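EEF1A lysine and N-terminal methyltransferase (Homo sapiens, PDB 5WCJ) methylates the elongation factor eEF1A, its C-terminal domain, the part modelled here, trimethylating the substrate's N terminus with S-adenosylmethionine as methyl donor. Local coordinates at residues D103-L108 against K151-P156; A177-V182 against L199-H204. All blocks are in the same frame, centred on the assembly; numbering follows the deposited sequence.

Contact 1 (D103-L108 against K151-P156); sequences DYIASL and KSILTP
I153 reaches across to helix 101-109 and sets its CD1 methyl against two side chains at once, I105 and L108, about one helical turn apart. CD1 lies 4.1 Å from CG2 of I105 and equally 4.1 Å from CD1 of L108, and the I153 side chain meets each of the two at roughly a right angle, methyl against methyl. On the helix side, the I105 branch that touches is CG2, placed anti to the backbone N. I153 has its CG1 wedged between its own backbone N and carbonyl carbon (chi1 58°), while its CG2 passes 4.2 Å from the carbonyl O of L108. Here, on one side of the Rossmann-like methyltransferase sheet, helix 101-109 meets the turn leaving helix 144-152, and on the sheet side I105 and I153 both touch L47 of strand 44-49. Cut back to an alanine, I153 would lose CD1, and I105 and L108 would probably be left without the methyl they share, with a gap between helix 101-109 and that turn. I105 also touches F146 and K149 of helix 144-152, and its side chain is about 8 Å from the bound S-adenosyl-L-homocysteine. Within helix 101-109, S107 OG lies 3.2 Å from D103 O, above the carbonyl plane.

Contact 2 (A177-V182 against L199-H204); sequences AGLKAV and LFCQLH
L199 opens the strand side by meeting L179 of helix 169-182 methyl to methyl: CD1 of L199 stands 3.3 Å from CD1 of L179, tighter than usual van der Waals contact and so either a strained spot or a doubtful methyl position, and the two side chains cross at about a right angle. L199 directs its CB at the helix, and with CG beside the backbone N (chi1 -47°) its CD1 is carried to L179. Two residues on, C201 faces the same way and places SG 4.2 Å from the other methyl of L179, CD2, so that one leucine is met at both branches by alternate residues of strand 197-202. Past the end of the strand, L203 swings CD2 to 3.7 Å from the carbonyl O of V182, in the last turn of the helix. This is a helix laid over the sheet of a Rossmann-like methyltransferase: L179 also rests on F160 and L162 of the neighbouring strand 158-164, and on L147 of helix 144-152. No hydrogen bond joins the two segments; apart from the L203 methyl beside the V182 carbonyl the contact is apolar, so it rests on shape rather than on directional bonds.

In the fold
From the N terminus, the chain makes strands 44-49, 67-73 and 94-98 before helix 101-109 supplies the first half of contact 1. It then runs through strand 118-123 and helix 144-152, and contact 1 closes at I153. Strand 158-164 and helix 169-182 follow; contact 2 opens in that helix and closes on the second strand of the hairpin 185-190/197-202 and the turn just past it. The two loops are therefore in series, neither enclosing nor crossing the other. Their centres lie about 15 Å apart, yet they touch: L203 packs against K151 and T155, and P156 O approaches both L203 and H204. L203 against K151 thus links helix 144-152 to the end of strand 197-202.

Contact 1 (D103-L108 against K151-P156)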
ATOM      1  N   ASP A 103       8.463  -5.628 -12.745  1.00 27.90           N
ATOM      2  CA  ASP A 103       7.925  -6.389 -13.885  1.00 29.44           C
ATOM      3  C   ASP A 103       6.416  -6.452 -13.837  1.00 29.19           C
ATOM      4  O   ASP A 103       5.748  -6.230 -14.836  1.00 26.41           O
ATOM      5  CB  ASP A 103       8.478  -7.826 -13.903  1.00 31.36           C
ATOM      6  CG  ASP A 103       9.983  -7.890 -14.055  1.00 39.01           C
ATOM      7  OD1 ASP A 103      10.569  -7.026 -14.750  1.00 35.10           O
ATOM      8  OD2 ASP A 103      10.601  -8.836 -13.484  1.00 41.13           O
ATOM      9  N   TYR A 104       5.859  -6.701 -12.639  1.00 27.28           N
ATOM     10  CA  TYR A 104       4.435  -6.839 -12.491  1.00 27.40           C
ATOM     11  C   TYR A 104       3.689  -5.556 -12.806  1.00 26.95           C
ATOM     12  O   TYR A 104       2.693  -5.569 -13.539  1.00 27.71           O
ATOM     13  CB  TYR A 104       4.102  -7.283 -11.044  1.00 29.81           C
ATOM     14  CG  TYR A 104       2.681  -7.727 -10.891  1.00 31.28           C
ATOM     15  CD1 TYR A 104       2.314  -9.027 -11.247  1.00 35.75           C
ATOM     16  CD2 TYR A 104       1.704  -6.872 -10.409  1.00 34.78           C
ATOM     17  CE1 TYR A 104       1.015  -9.452 -11.132  1.00 37.77           C
ATOM     18  CE2 TYR A 104       0.379  -7.300 -10.286  1.00 37.56           C
ATOM     19  CZ  TYR A 104       0.065  -8.597 -10.648  1.00 37.83           C
ATOM     20  OH  TYR A 104      -1.201  -9.075 -10.542  1.00 43.64           O
ATOM     21  N   ILE A 105       4.159  -4.432 -12.263  1.00 24.47           N
ATOM     22  CA  ILE A 105       3.491  -3.151 -12.546  1.00 25.62           C
ATOM     23  C   ILE A 105       3.657  -2.760 -14.045  1.00 25.55           C
ATOM     24  O   ILE A 105       2.716  -2.253 -14.650  1.00 27.22           O
ATOM     25  CB  ILE A 105       3.992  -2.063 -11.587  1.00 24.86           C
ATOM     26  CG1 ILE A 105       3.386  -2.338 -10.197  1.00 25.35           C
ATOM     27  CG2 ILE A 105       3.655  -0.664 -12.070  1.00 24.78           C
ATOM     28  CD1 ILE A 105       4.006  -1.528  -9.077  1.00 26.48           C
ATOM     29  N   ALA A 106       4.826  -3.011 -14.607  1.00 28.43           N
ATOM     30  CA  ALA A 106       5.052  -2.744 -16.058  1.00 29.98           C
ATOM     31  C   ALA A 106       4.036  -3.517 -16.907  1.00 31.70           C
ATOM     32  O   ALA A 106       3.391  -2.911 -17.760  1.00 35.43           O
ATOM     33  CB  ALA A 106       6.488  -3.039 -16.467  1.00 30.14           C
ATOM     34  N   SER A 107       3.790  -4.785 -16.589  1.00 33.74           N
ATOM     35  CA  SER A 107       2.776  -5.598 -17.315  1.00 36.60           C
ATOM     36  C   SER A 107       1.381  -5.068 -17.141  1.00 36.39           C
ATOM     37  O   SER A 107       0.652  -4.934 -18.120  1.00 38.35           O
ATOM     38  CB  SER A 107       2.791  -7.064 -16.881  1.00 37.42           C
ATOM     39  OG  SER A 107       4.059  -7.618 -17.147  1.00 44.62           O
ATOM     40  N   LEU A 108       1.003  -4.739 -15.899  1.00 35.64           N
ATOM     41  CA  LEU A 108      -0.315  -4.180 -15.639  1.00 36.77           C
ATOM     42  C   LEU A 108      -0.543  -2.870 -16.365  1.00 36.62           C
ATOM     43  O   LEU A 108      -1.617  -2.660 -16.903  1.00 35.15           O
ATOM     44  CB  LEU A 108      -0.542  -3.916 -14.147  1.00 36.92           C
ATOM     45  CG  LEU A 108      -0.629  -5.097 -13.190  1.00 41.91           C
ATOM     46  CD1 LEU A 108      -0.904  -4.552 -11.782  1.00 42.91           C
ATOM     47  CD2 LEU A 108      -1.681  -6.098 -13.655  1.00 41.98           C
ATOM     48  N   LYS A 151       1.427   5.733 -11.749  1.00 25.73           N
ATOM     49  CA  LYS A 151       0.348   6.691 -11.917  1.00 29.33           C
ATOM     50  C   LYS A 151      -0.736   6.162 -12.843  1.00 30.13           C
ATOM     51  O   LYS A 151      -1.921   6.387 -12.599  1.00 29.60           O
ATOM     52  CB  LYS A 151       0.913   8.018 -12.447  1.00 30.26           C
ATOM     53  CG  LYS A 151      -0.145   9.061 -12.824  1.00 33.77           C
ATOM     54  CD  LYS A 151       0.495  10.292 -13.453  1.00 34.69           C
ATOM     55  CE  LYS A 151      -0.533  11.080 -14.257  1.00 38.32           C
ATOM     56  NZ  LYS A 151      -0.016  12.436 -14.609  1.00 40.04           N
ATOM     57  N   SER A 152      -0.337   5.456 -13.899  1.00 31.21           N
ATOM     58  CA  SER A 152      -1.290   4.971 -14.899  1.00 31.73           C
ATOM     59  C   SER A 152      -2.249   3.890 -14.356  1.00 31.30           C
ATOM     60  O   SER A 152      -3.313   3.693 -14.937  1.00 31.82           O
ATOM     61  CB  SER A 152      -0.575   4.508 -16.194  1.00 29.58           C
ATOM     62  OG  SER A 152      -0.053   3.197 -16.078  1.00 31.67           O
ATOM     63  N   ILE A 153      -1.897   3.216 -13.246  1.00 29.59           N
ATOM     64  CA  ILE A 153      -2.766   2.222 -12.641  1.00 29.44           C
ATOM     65  C   ILE A 153      -3.397   2.648 -11.335  1.00 27.85           C
ATOM     66  O   ILE A 153      -3.944   1.805 -10.621  1.00 30.81           O
ATOM     67  CB  ILE A 153      -2.091   0.836 -12.495  1.00 29.51           C
ATOM     68  CG1 ILE A 153      -0.792   0.878 -11.664  1.00 28.52           C
ATOM     69  CG2 ILE A 153      -1.848   0.248 -13.887  1.00 30.92           C
ATOM     70  CD1 ILE A 153      -0.370  -0.493 -11.161  1.00 29.05           C
ATOM     71  N   LEU A 154      -3.342   3.937 -11.031  1.00 28.20           N
ATOM     72  CA  LEU A 154      -3.934   4.464  -9.815  1.00 29.38           C
ATOM     73  C   LEU A 154      -5.198   5.221 -10.222  1.00 29.15           C
ATOM     74  O   LEU A 154      -5.210   5.923 -11.217  1.00 30.04           O
ATOM     75  CB  LEU A 154      -2.945   5.393  -9.096  1.00 28.67           C
ATOM     76  CG  LEU A 154      -3.319   5.906  -7.701  1.00 30.53           C
ATOM     77  CD1 LEU A 154      -3.239   4.827  -6.629  1.00 30.62           C
ATOM     78  CD2 LEU A 154      -2.442   7.079  -7.302  1.00 31.95           C
ATOM     79  N   THR A 155      -6.232   5.128  -9.413  1.00 29.52           N
ATOM     80  CA  THR A 155      -7.417   5.983  -9.627  1.00 33.62           C
ATOM     81  C   THR A 155      -7.033   7.468  -9.434  1.00 34.05           C
ATOM     82  O   THR A 155      -6.084   7.785  -8.698  1.00 30.46           O
ATOM     83  CB  THR A 155      -8.565   5.639  -8.676  1.00 33.69           C
ATOM     84  OG1 THR A 155      -8.141   5.862  -7.332  1.00 35.97           O
ATOM     85  CG2 THR A 155      -9.016   4.201  -8.863  1.00 34.73           C
ATOM     86  N   PRO A 156      -7.738   8.388 -10.118  1.00 34.61           N
ATOM     87  CA  PRO A 156      -7.373   9.797 -10.010  1.00 34.51           C
ATOM     88  C   PRO A 156      -7.336  10.337  -8.568  1.00 30.65           C
ATOM     89  O   PRO A 156      -6.493  11.157  -8.263  1.00 33.51           O
ATOM     90  CB  PRO A 156      -8.481  10.509 -10.829  1.00 36.53           C
ATOM     91  CG  PRO A 156      -8.920   9.498 -11.825  1.00 38.29           C
ATOM     92  CD  PRO A 156      -8.721   8.143 -11.199  1.00 37.92           C
TER

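Contact 2 (A177-V182 against L199-H204)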
ATOM      1  N   ALA A 177      12.026  14.827  -4.978  1.00 32.27           N
ATOM      2  CA  ALA A 177      11.746  15.739  -6.108  1.00 34.41           C
ATOM      3  C   ALA A 177      11.083  15.000  -7.272  1.00 34.74           C
ATOM      4  O   ALA A 177      10.110  15.485  -7.863  1.00 32.80           O
ATOM      5  CB  ALA A 177      13.014  16.440  -6.579  1.00 34.88           C
ATOM      6  N   GLY A 178      11.605  13.825  -7.590  1.00 33.29           N
ATOM      7  CA  GLY A 178      11.033  12.974  -8.645  1.00 33.28           C
ATOM      8  C   GLY A 178       9.628  12.494  -8.328  1.00 30.54           C
ATOM      9  O   GLY A 178       8.751  12.479  -9.208  1.00 30.93           O
ATOM     10  N   LEU A 179       9.394  12.092  -7.077  1.00 29.31           N
ATOM     11  CA  LEU A 179       8.055  11.706  -6.663  1.00 29.37           C
ATOM     12  C   LEU A 179       7.063  12.860  -6.846  1.00 28.69           C
ATOM     13  O   LEU A 179       5.967  12.663  -7.376  1.00 28.20           O
ATOM     14  CB  LEU A 179       7.997  11.247  -5.215  1.00 31.63           C
ATOM     15  CG  LEU A 179       8.391   9.796  -5.014  1.00 35.17           C
ATOM     16  CD1 LEU A 179       8.765   9.606  -3.560  1.00 38.44           C
ATOM     17  CD2 LEU A 179       7.273   8.850  -5.419  1.00 33.88           C
ATOM     18  N   LYS A 180       7.452  14.036  -6.373  1.00 30.37           N
ATOM     19  CA  LYS A 180       6.607  15.230  -6.450  1.00 34.80           C
ATOM     20  C   LYS A 180       6.332  15.654  -7.906  1.00 32.39           C
ATOM     21  O   LYS A 180       5.235  16.121  -8.206  1.00 32.10           O
ATOM     22  CB  LYS A 180       7.221  16.387  -5.636  1.00 38.86           C
ATOM     23  CG  LYS A 180       6.211  17.459  -5.248  1.00 43.00           C
ATOM     24  CD  LYS A 180       6.823  18.514  -4.339  1.00 46.76           C
ATOM     25  N   ALA A 181       7.303  15.457  -8.794  1.00 34.06           N
ATOM     26  CA  ALA A 181       7.114  15.707 -10.237  1.00 34.70           C
ATOM     27  C   ALA A 181       5.947  14.908 -10.830  1.00 36.08           C
ATOM     28  O   ALA A 181       5.236  15.397 -11.688  1.00 34.98           O
ATOM     29  CB  ALA A 181       8.383  15.392 -11.006  1.00 35.21           C
ATOM     30  N   VAL A 182       5.761  13.675 -10.366  1.00 31.75           N
ATOM     31  CA  VAL A 182       4.691  12.808 -10.860  1.00 31.48           C
ATOM     32  C   VAL A 182       3.449  12.868  -9.978  1.00 31.47           C
ATOM     33  O   VAL A 182       2.343  12.791 -10.514  1.00 31.86           O
ATOM     34  CB  VAL A 182       5.204  11.356 -10.994  1.00 30.96           C
ATOM     35  CG1 VAL A 182       4.105  10.420 -11.518  1.00 31.11           C
ATOM     36  CG2 VAL A 182       6.432  11.309 -11.898  1.00 32.27           C
ATOM     37  N   LEU A 199       5.716   8.110   2.771  1.00 21.56           N
ATOM     38  CA  LEU A 199       5.277   9.113   1.864  1.00 23.68           C
ATOM     39  C   LEU A 199       3.893   8.748   1.357  1.00 24.05           C
ATOM     40  O   LEU A 199       3.638   7.616   0.972  1.00 24.95           O
ATOM     41  CB  LEU A 199       6.215   9.232   0.676  1.00 25.59           C
ATOM     42  CG  LEU A 199       7.712   9.300   1.005  1.00 31.12           C
ATOM     43  CD1 LEU A 199       8.496   9.464  -0.289  1.00 35.27           C
ATOM     44  CD2 LEU A 199       8.026  10.415   1.944  1.00 30.34           C
ATOM     45  N   PHE A 200       3.023   9.730   1.325  1.00 22.05           N
ATOM     46  CA  PHE A 200       1.652   9.558   0.834  1.00 23.30           C
ATOM     47  C   PHE A 200       1.515  10.488  -0.358  1.00 23.30           C
ATOM     48  O   PHE A 200       1.632  11.736  -0.227  1.00 25.52           O
ATOM     49  CB  PHE A 200       0.638   9.960   1.894  1.00 23.43           C
ATOM     50  CG  PHE A 200       0.852   9.331   3.231  1.00 24.88           C
ATOM     51  CD1 PHE A 200       0.278   8.099   3.536  1.00 24.88           C
ATOM     52  CD2 PHE A 200       1.604   9.987   4.220  1.00 25.79           C
ATOM     53  CE1 PHE A 200       0.469   7.524   4.777  1.00 25.24           C
ATOM     54  CE2 PHE A 200       1.795   9.413   5.459  1.00 25.54           C
ATOM     55  CZ  PHE A 200       1.206   8.188   5.748  1.00 26.34           C
ATOM     56  N   CYS A 201       1.308   9.920  -1.533  1.00 24.06           N
ATOM     57  CA  CYS A 201       1.408  10.664  -2.780  1.00 23.95           C
ATOM     58  C   CYS A 201       0.083  10.641  -3.518  1.00 25.01           C
ATOM     59  O   CYS A 201      -0.528   9.580  -3.746  1.00 24.39           O
ATOM     60  CB  CYS A 201       2.497  10.073  -3.696  1.00 24.14           C
ATOM     61  SG  CYS A 201       4.060   9.775  -2.832  1.00 30.71           S
ATOM     62  N   GLN A 202      -0.358  11.820  -3.911  1.00 25.24           N
ATOM     63  CA  GLN A 202      -1.611  11.946  -4.659  1.00 28.14           C
ATOM     64  C   GLN A 202      -1.443  12.868  -5.867  1.00 29.89           C
ATOM     65  O   GLN A 202      -0.410  13.563  -6.023  1.00 28.83           O
ATOM     66  CB  GLN A 202      -2.692  12.450  -3.726  1.00 29.37           C
ATOM     67  CG  GLN A 202      -3.058  11.445  -2.660  1.00 30.17           C
ATOM     68  CD  GLN A 202      -4.326  11.805  -1.947  1.00 31.26           C
ATOM     69  OE1 GLN A 202      -4.337  12.731  -1.154  1.00 32.23           O
ATOM     70  NE2 GLN A 202      -5.410  11.094  -2.242  1.00 32.56           N
ATOM     71  N   LEU A 203      -2.461  12.871  -6.715  1.00 29.89           N
ATOM     72  CA  LEU A 203      -2.367  13.496  -8.027  1.00 35.59           C
ATOM     73  C   LEU A 203      -2.894  14.930  -8.128  1.00 37.13           C
ATOM     74  O   LEU A 203      -2.460  15.656  -9.015  1.00 43.58           O
ATOM     75  CB  LEU A 203      -3.052  12.609  -9.065  1.00 36.79           C
ATOM     76  CG  LEU A 203      -2.378  11.258  -9.294  1.00 39.39           C
ATOM     77  CD1 LEU A 203      -3.300  10.313 -10.059  1.00 41.96           C
ATOM     78  CD2 LEU A 203      -1.064  11.422 -10.023  1.00 40.66           C
ATOM     79  N   HIS A 204      -3.792  15.344  -7.241  1.00 38.91           N
ATOM     80  CA  HIS A 204      -4.510  16.630  -7.411  1.00 42.62           C
ATOM     81  C   HIS A 204      -4.433  17.544  -6.184  1.00 41.40           C
ATOM     82  O   HIS A 204      -5.297  17.474  -5.301  1.00 43.67           O
ATOM     83  CB  HIS A 204      -5.964  16.348  -7.791  1.00 44.06           C
ATOM     84  CG  HIS A 204      -6.092  15.557  -9.047  1.00 42.93           C
ATOM     85  ND1 HIS A 204      -6.674  14.310  -9.082  1.00 47.39           N
ATOM     86  CD2 HIS A 204      -5.632  15.794 -10.296  1.00 45.92           C
ATOM     87  CE1 HIS A 204      -6.602  13.829 -10.311  1.00 44.43           C
ATOM     88  NE2 HIS A 204      -5.970  14.706 -11.065  1.00 45.46           N
TER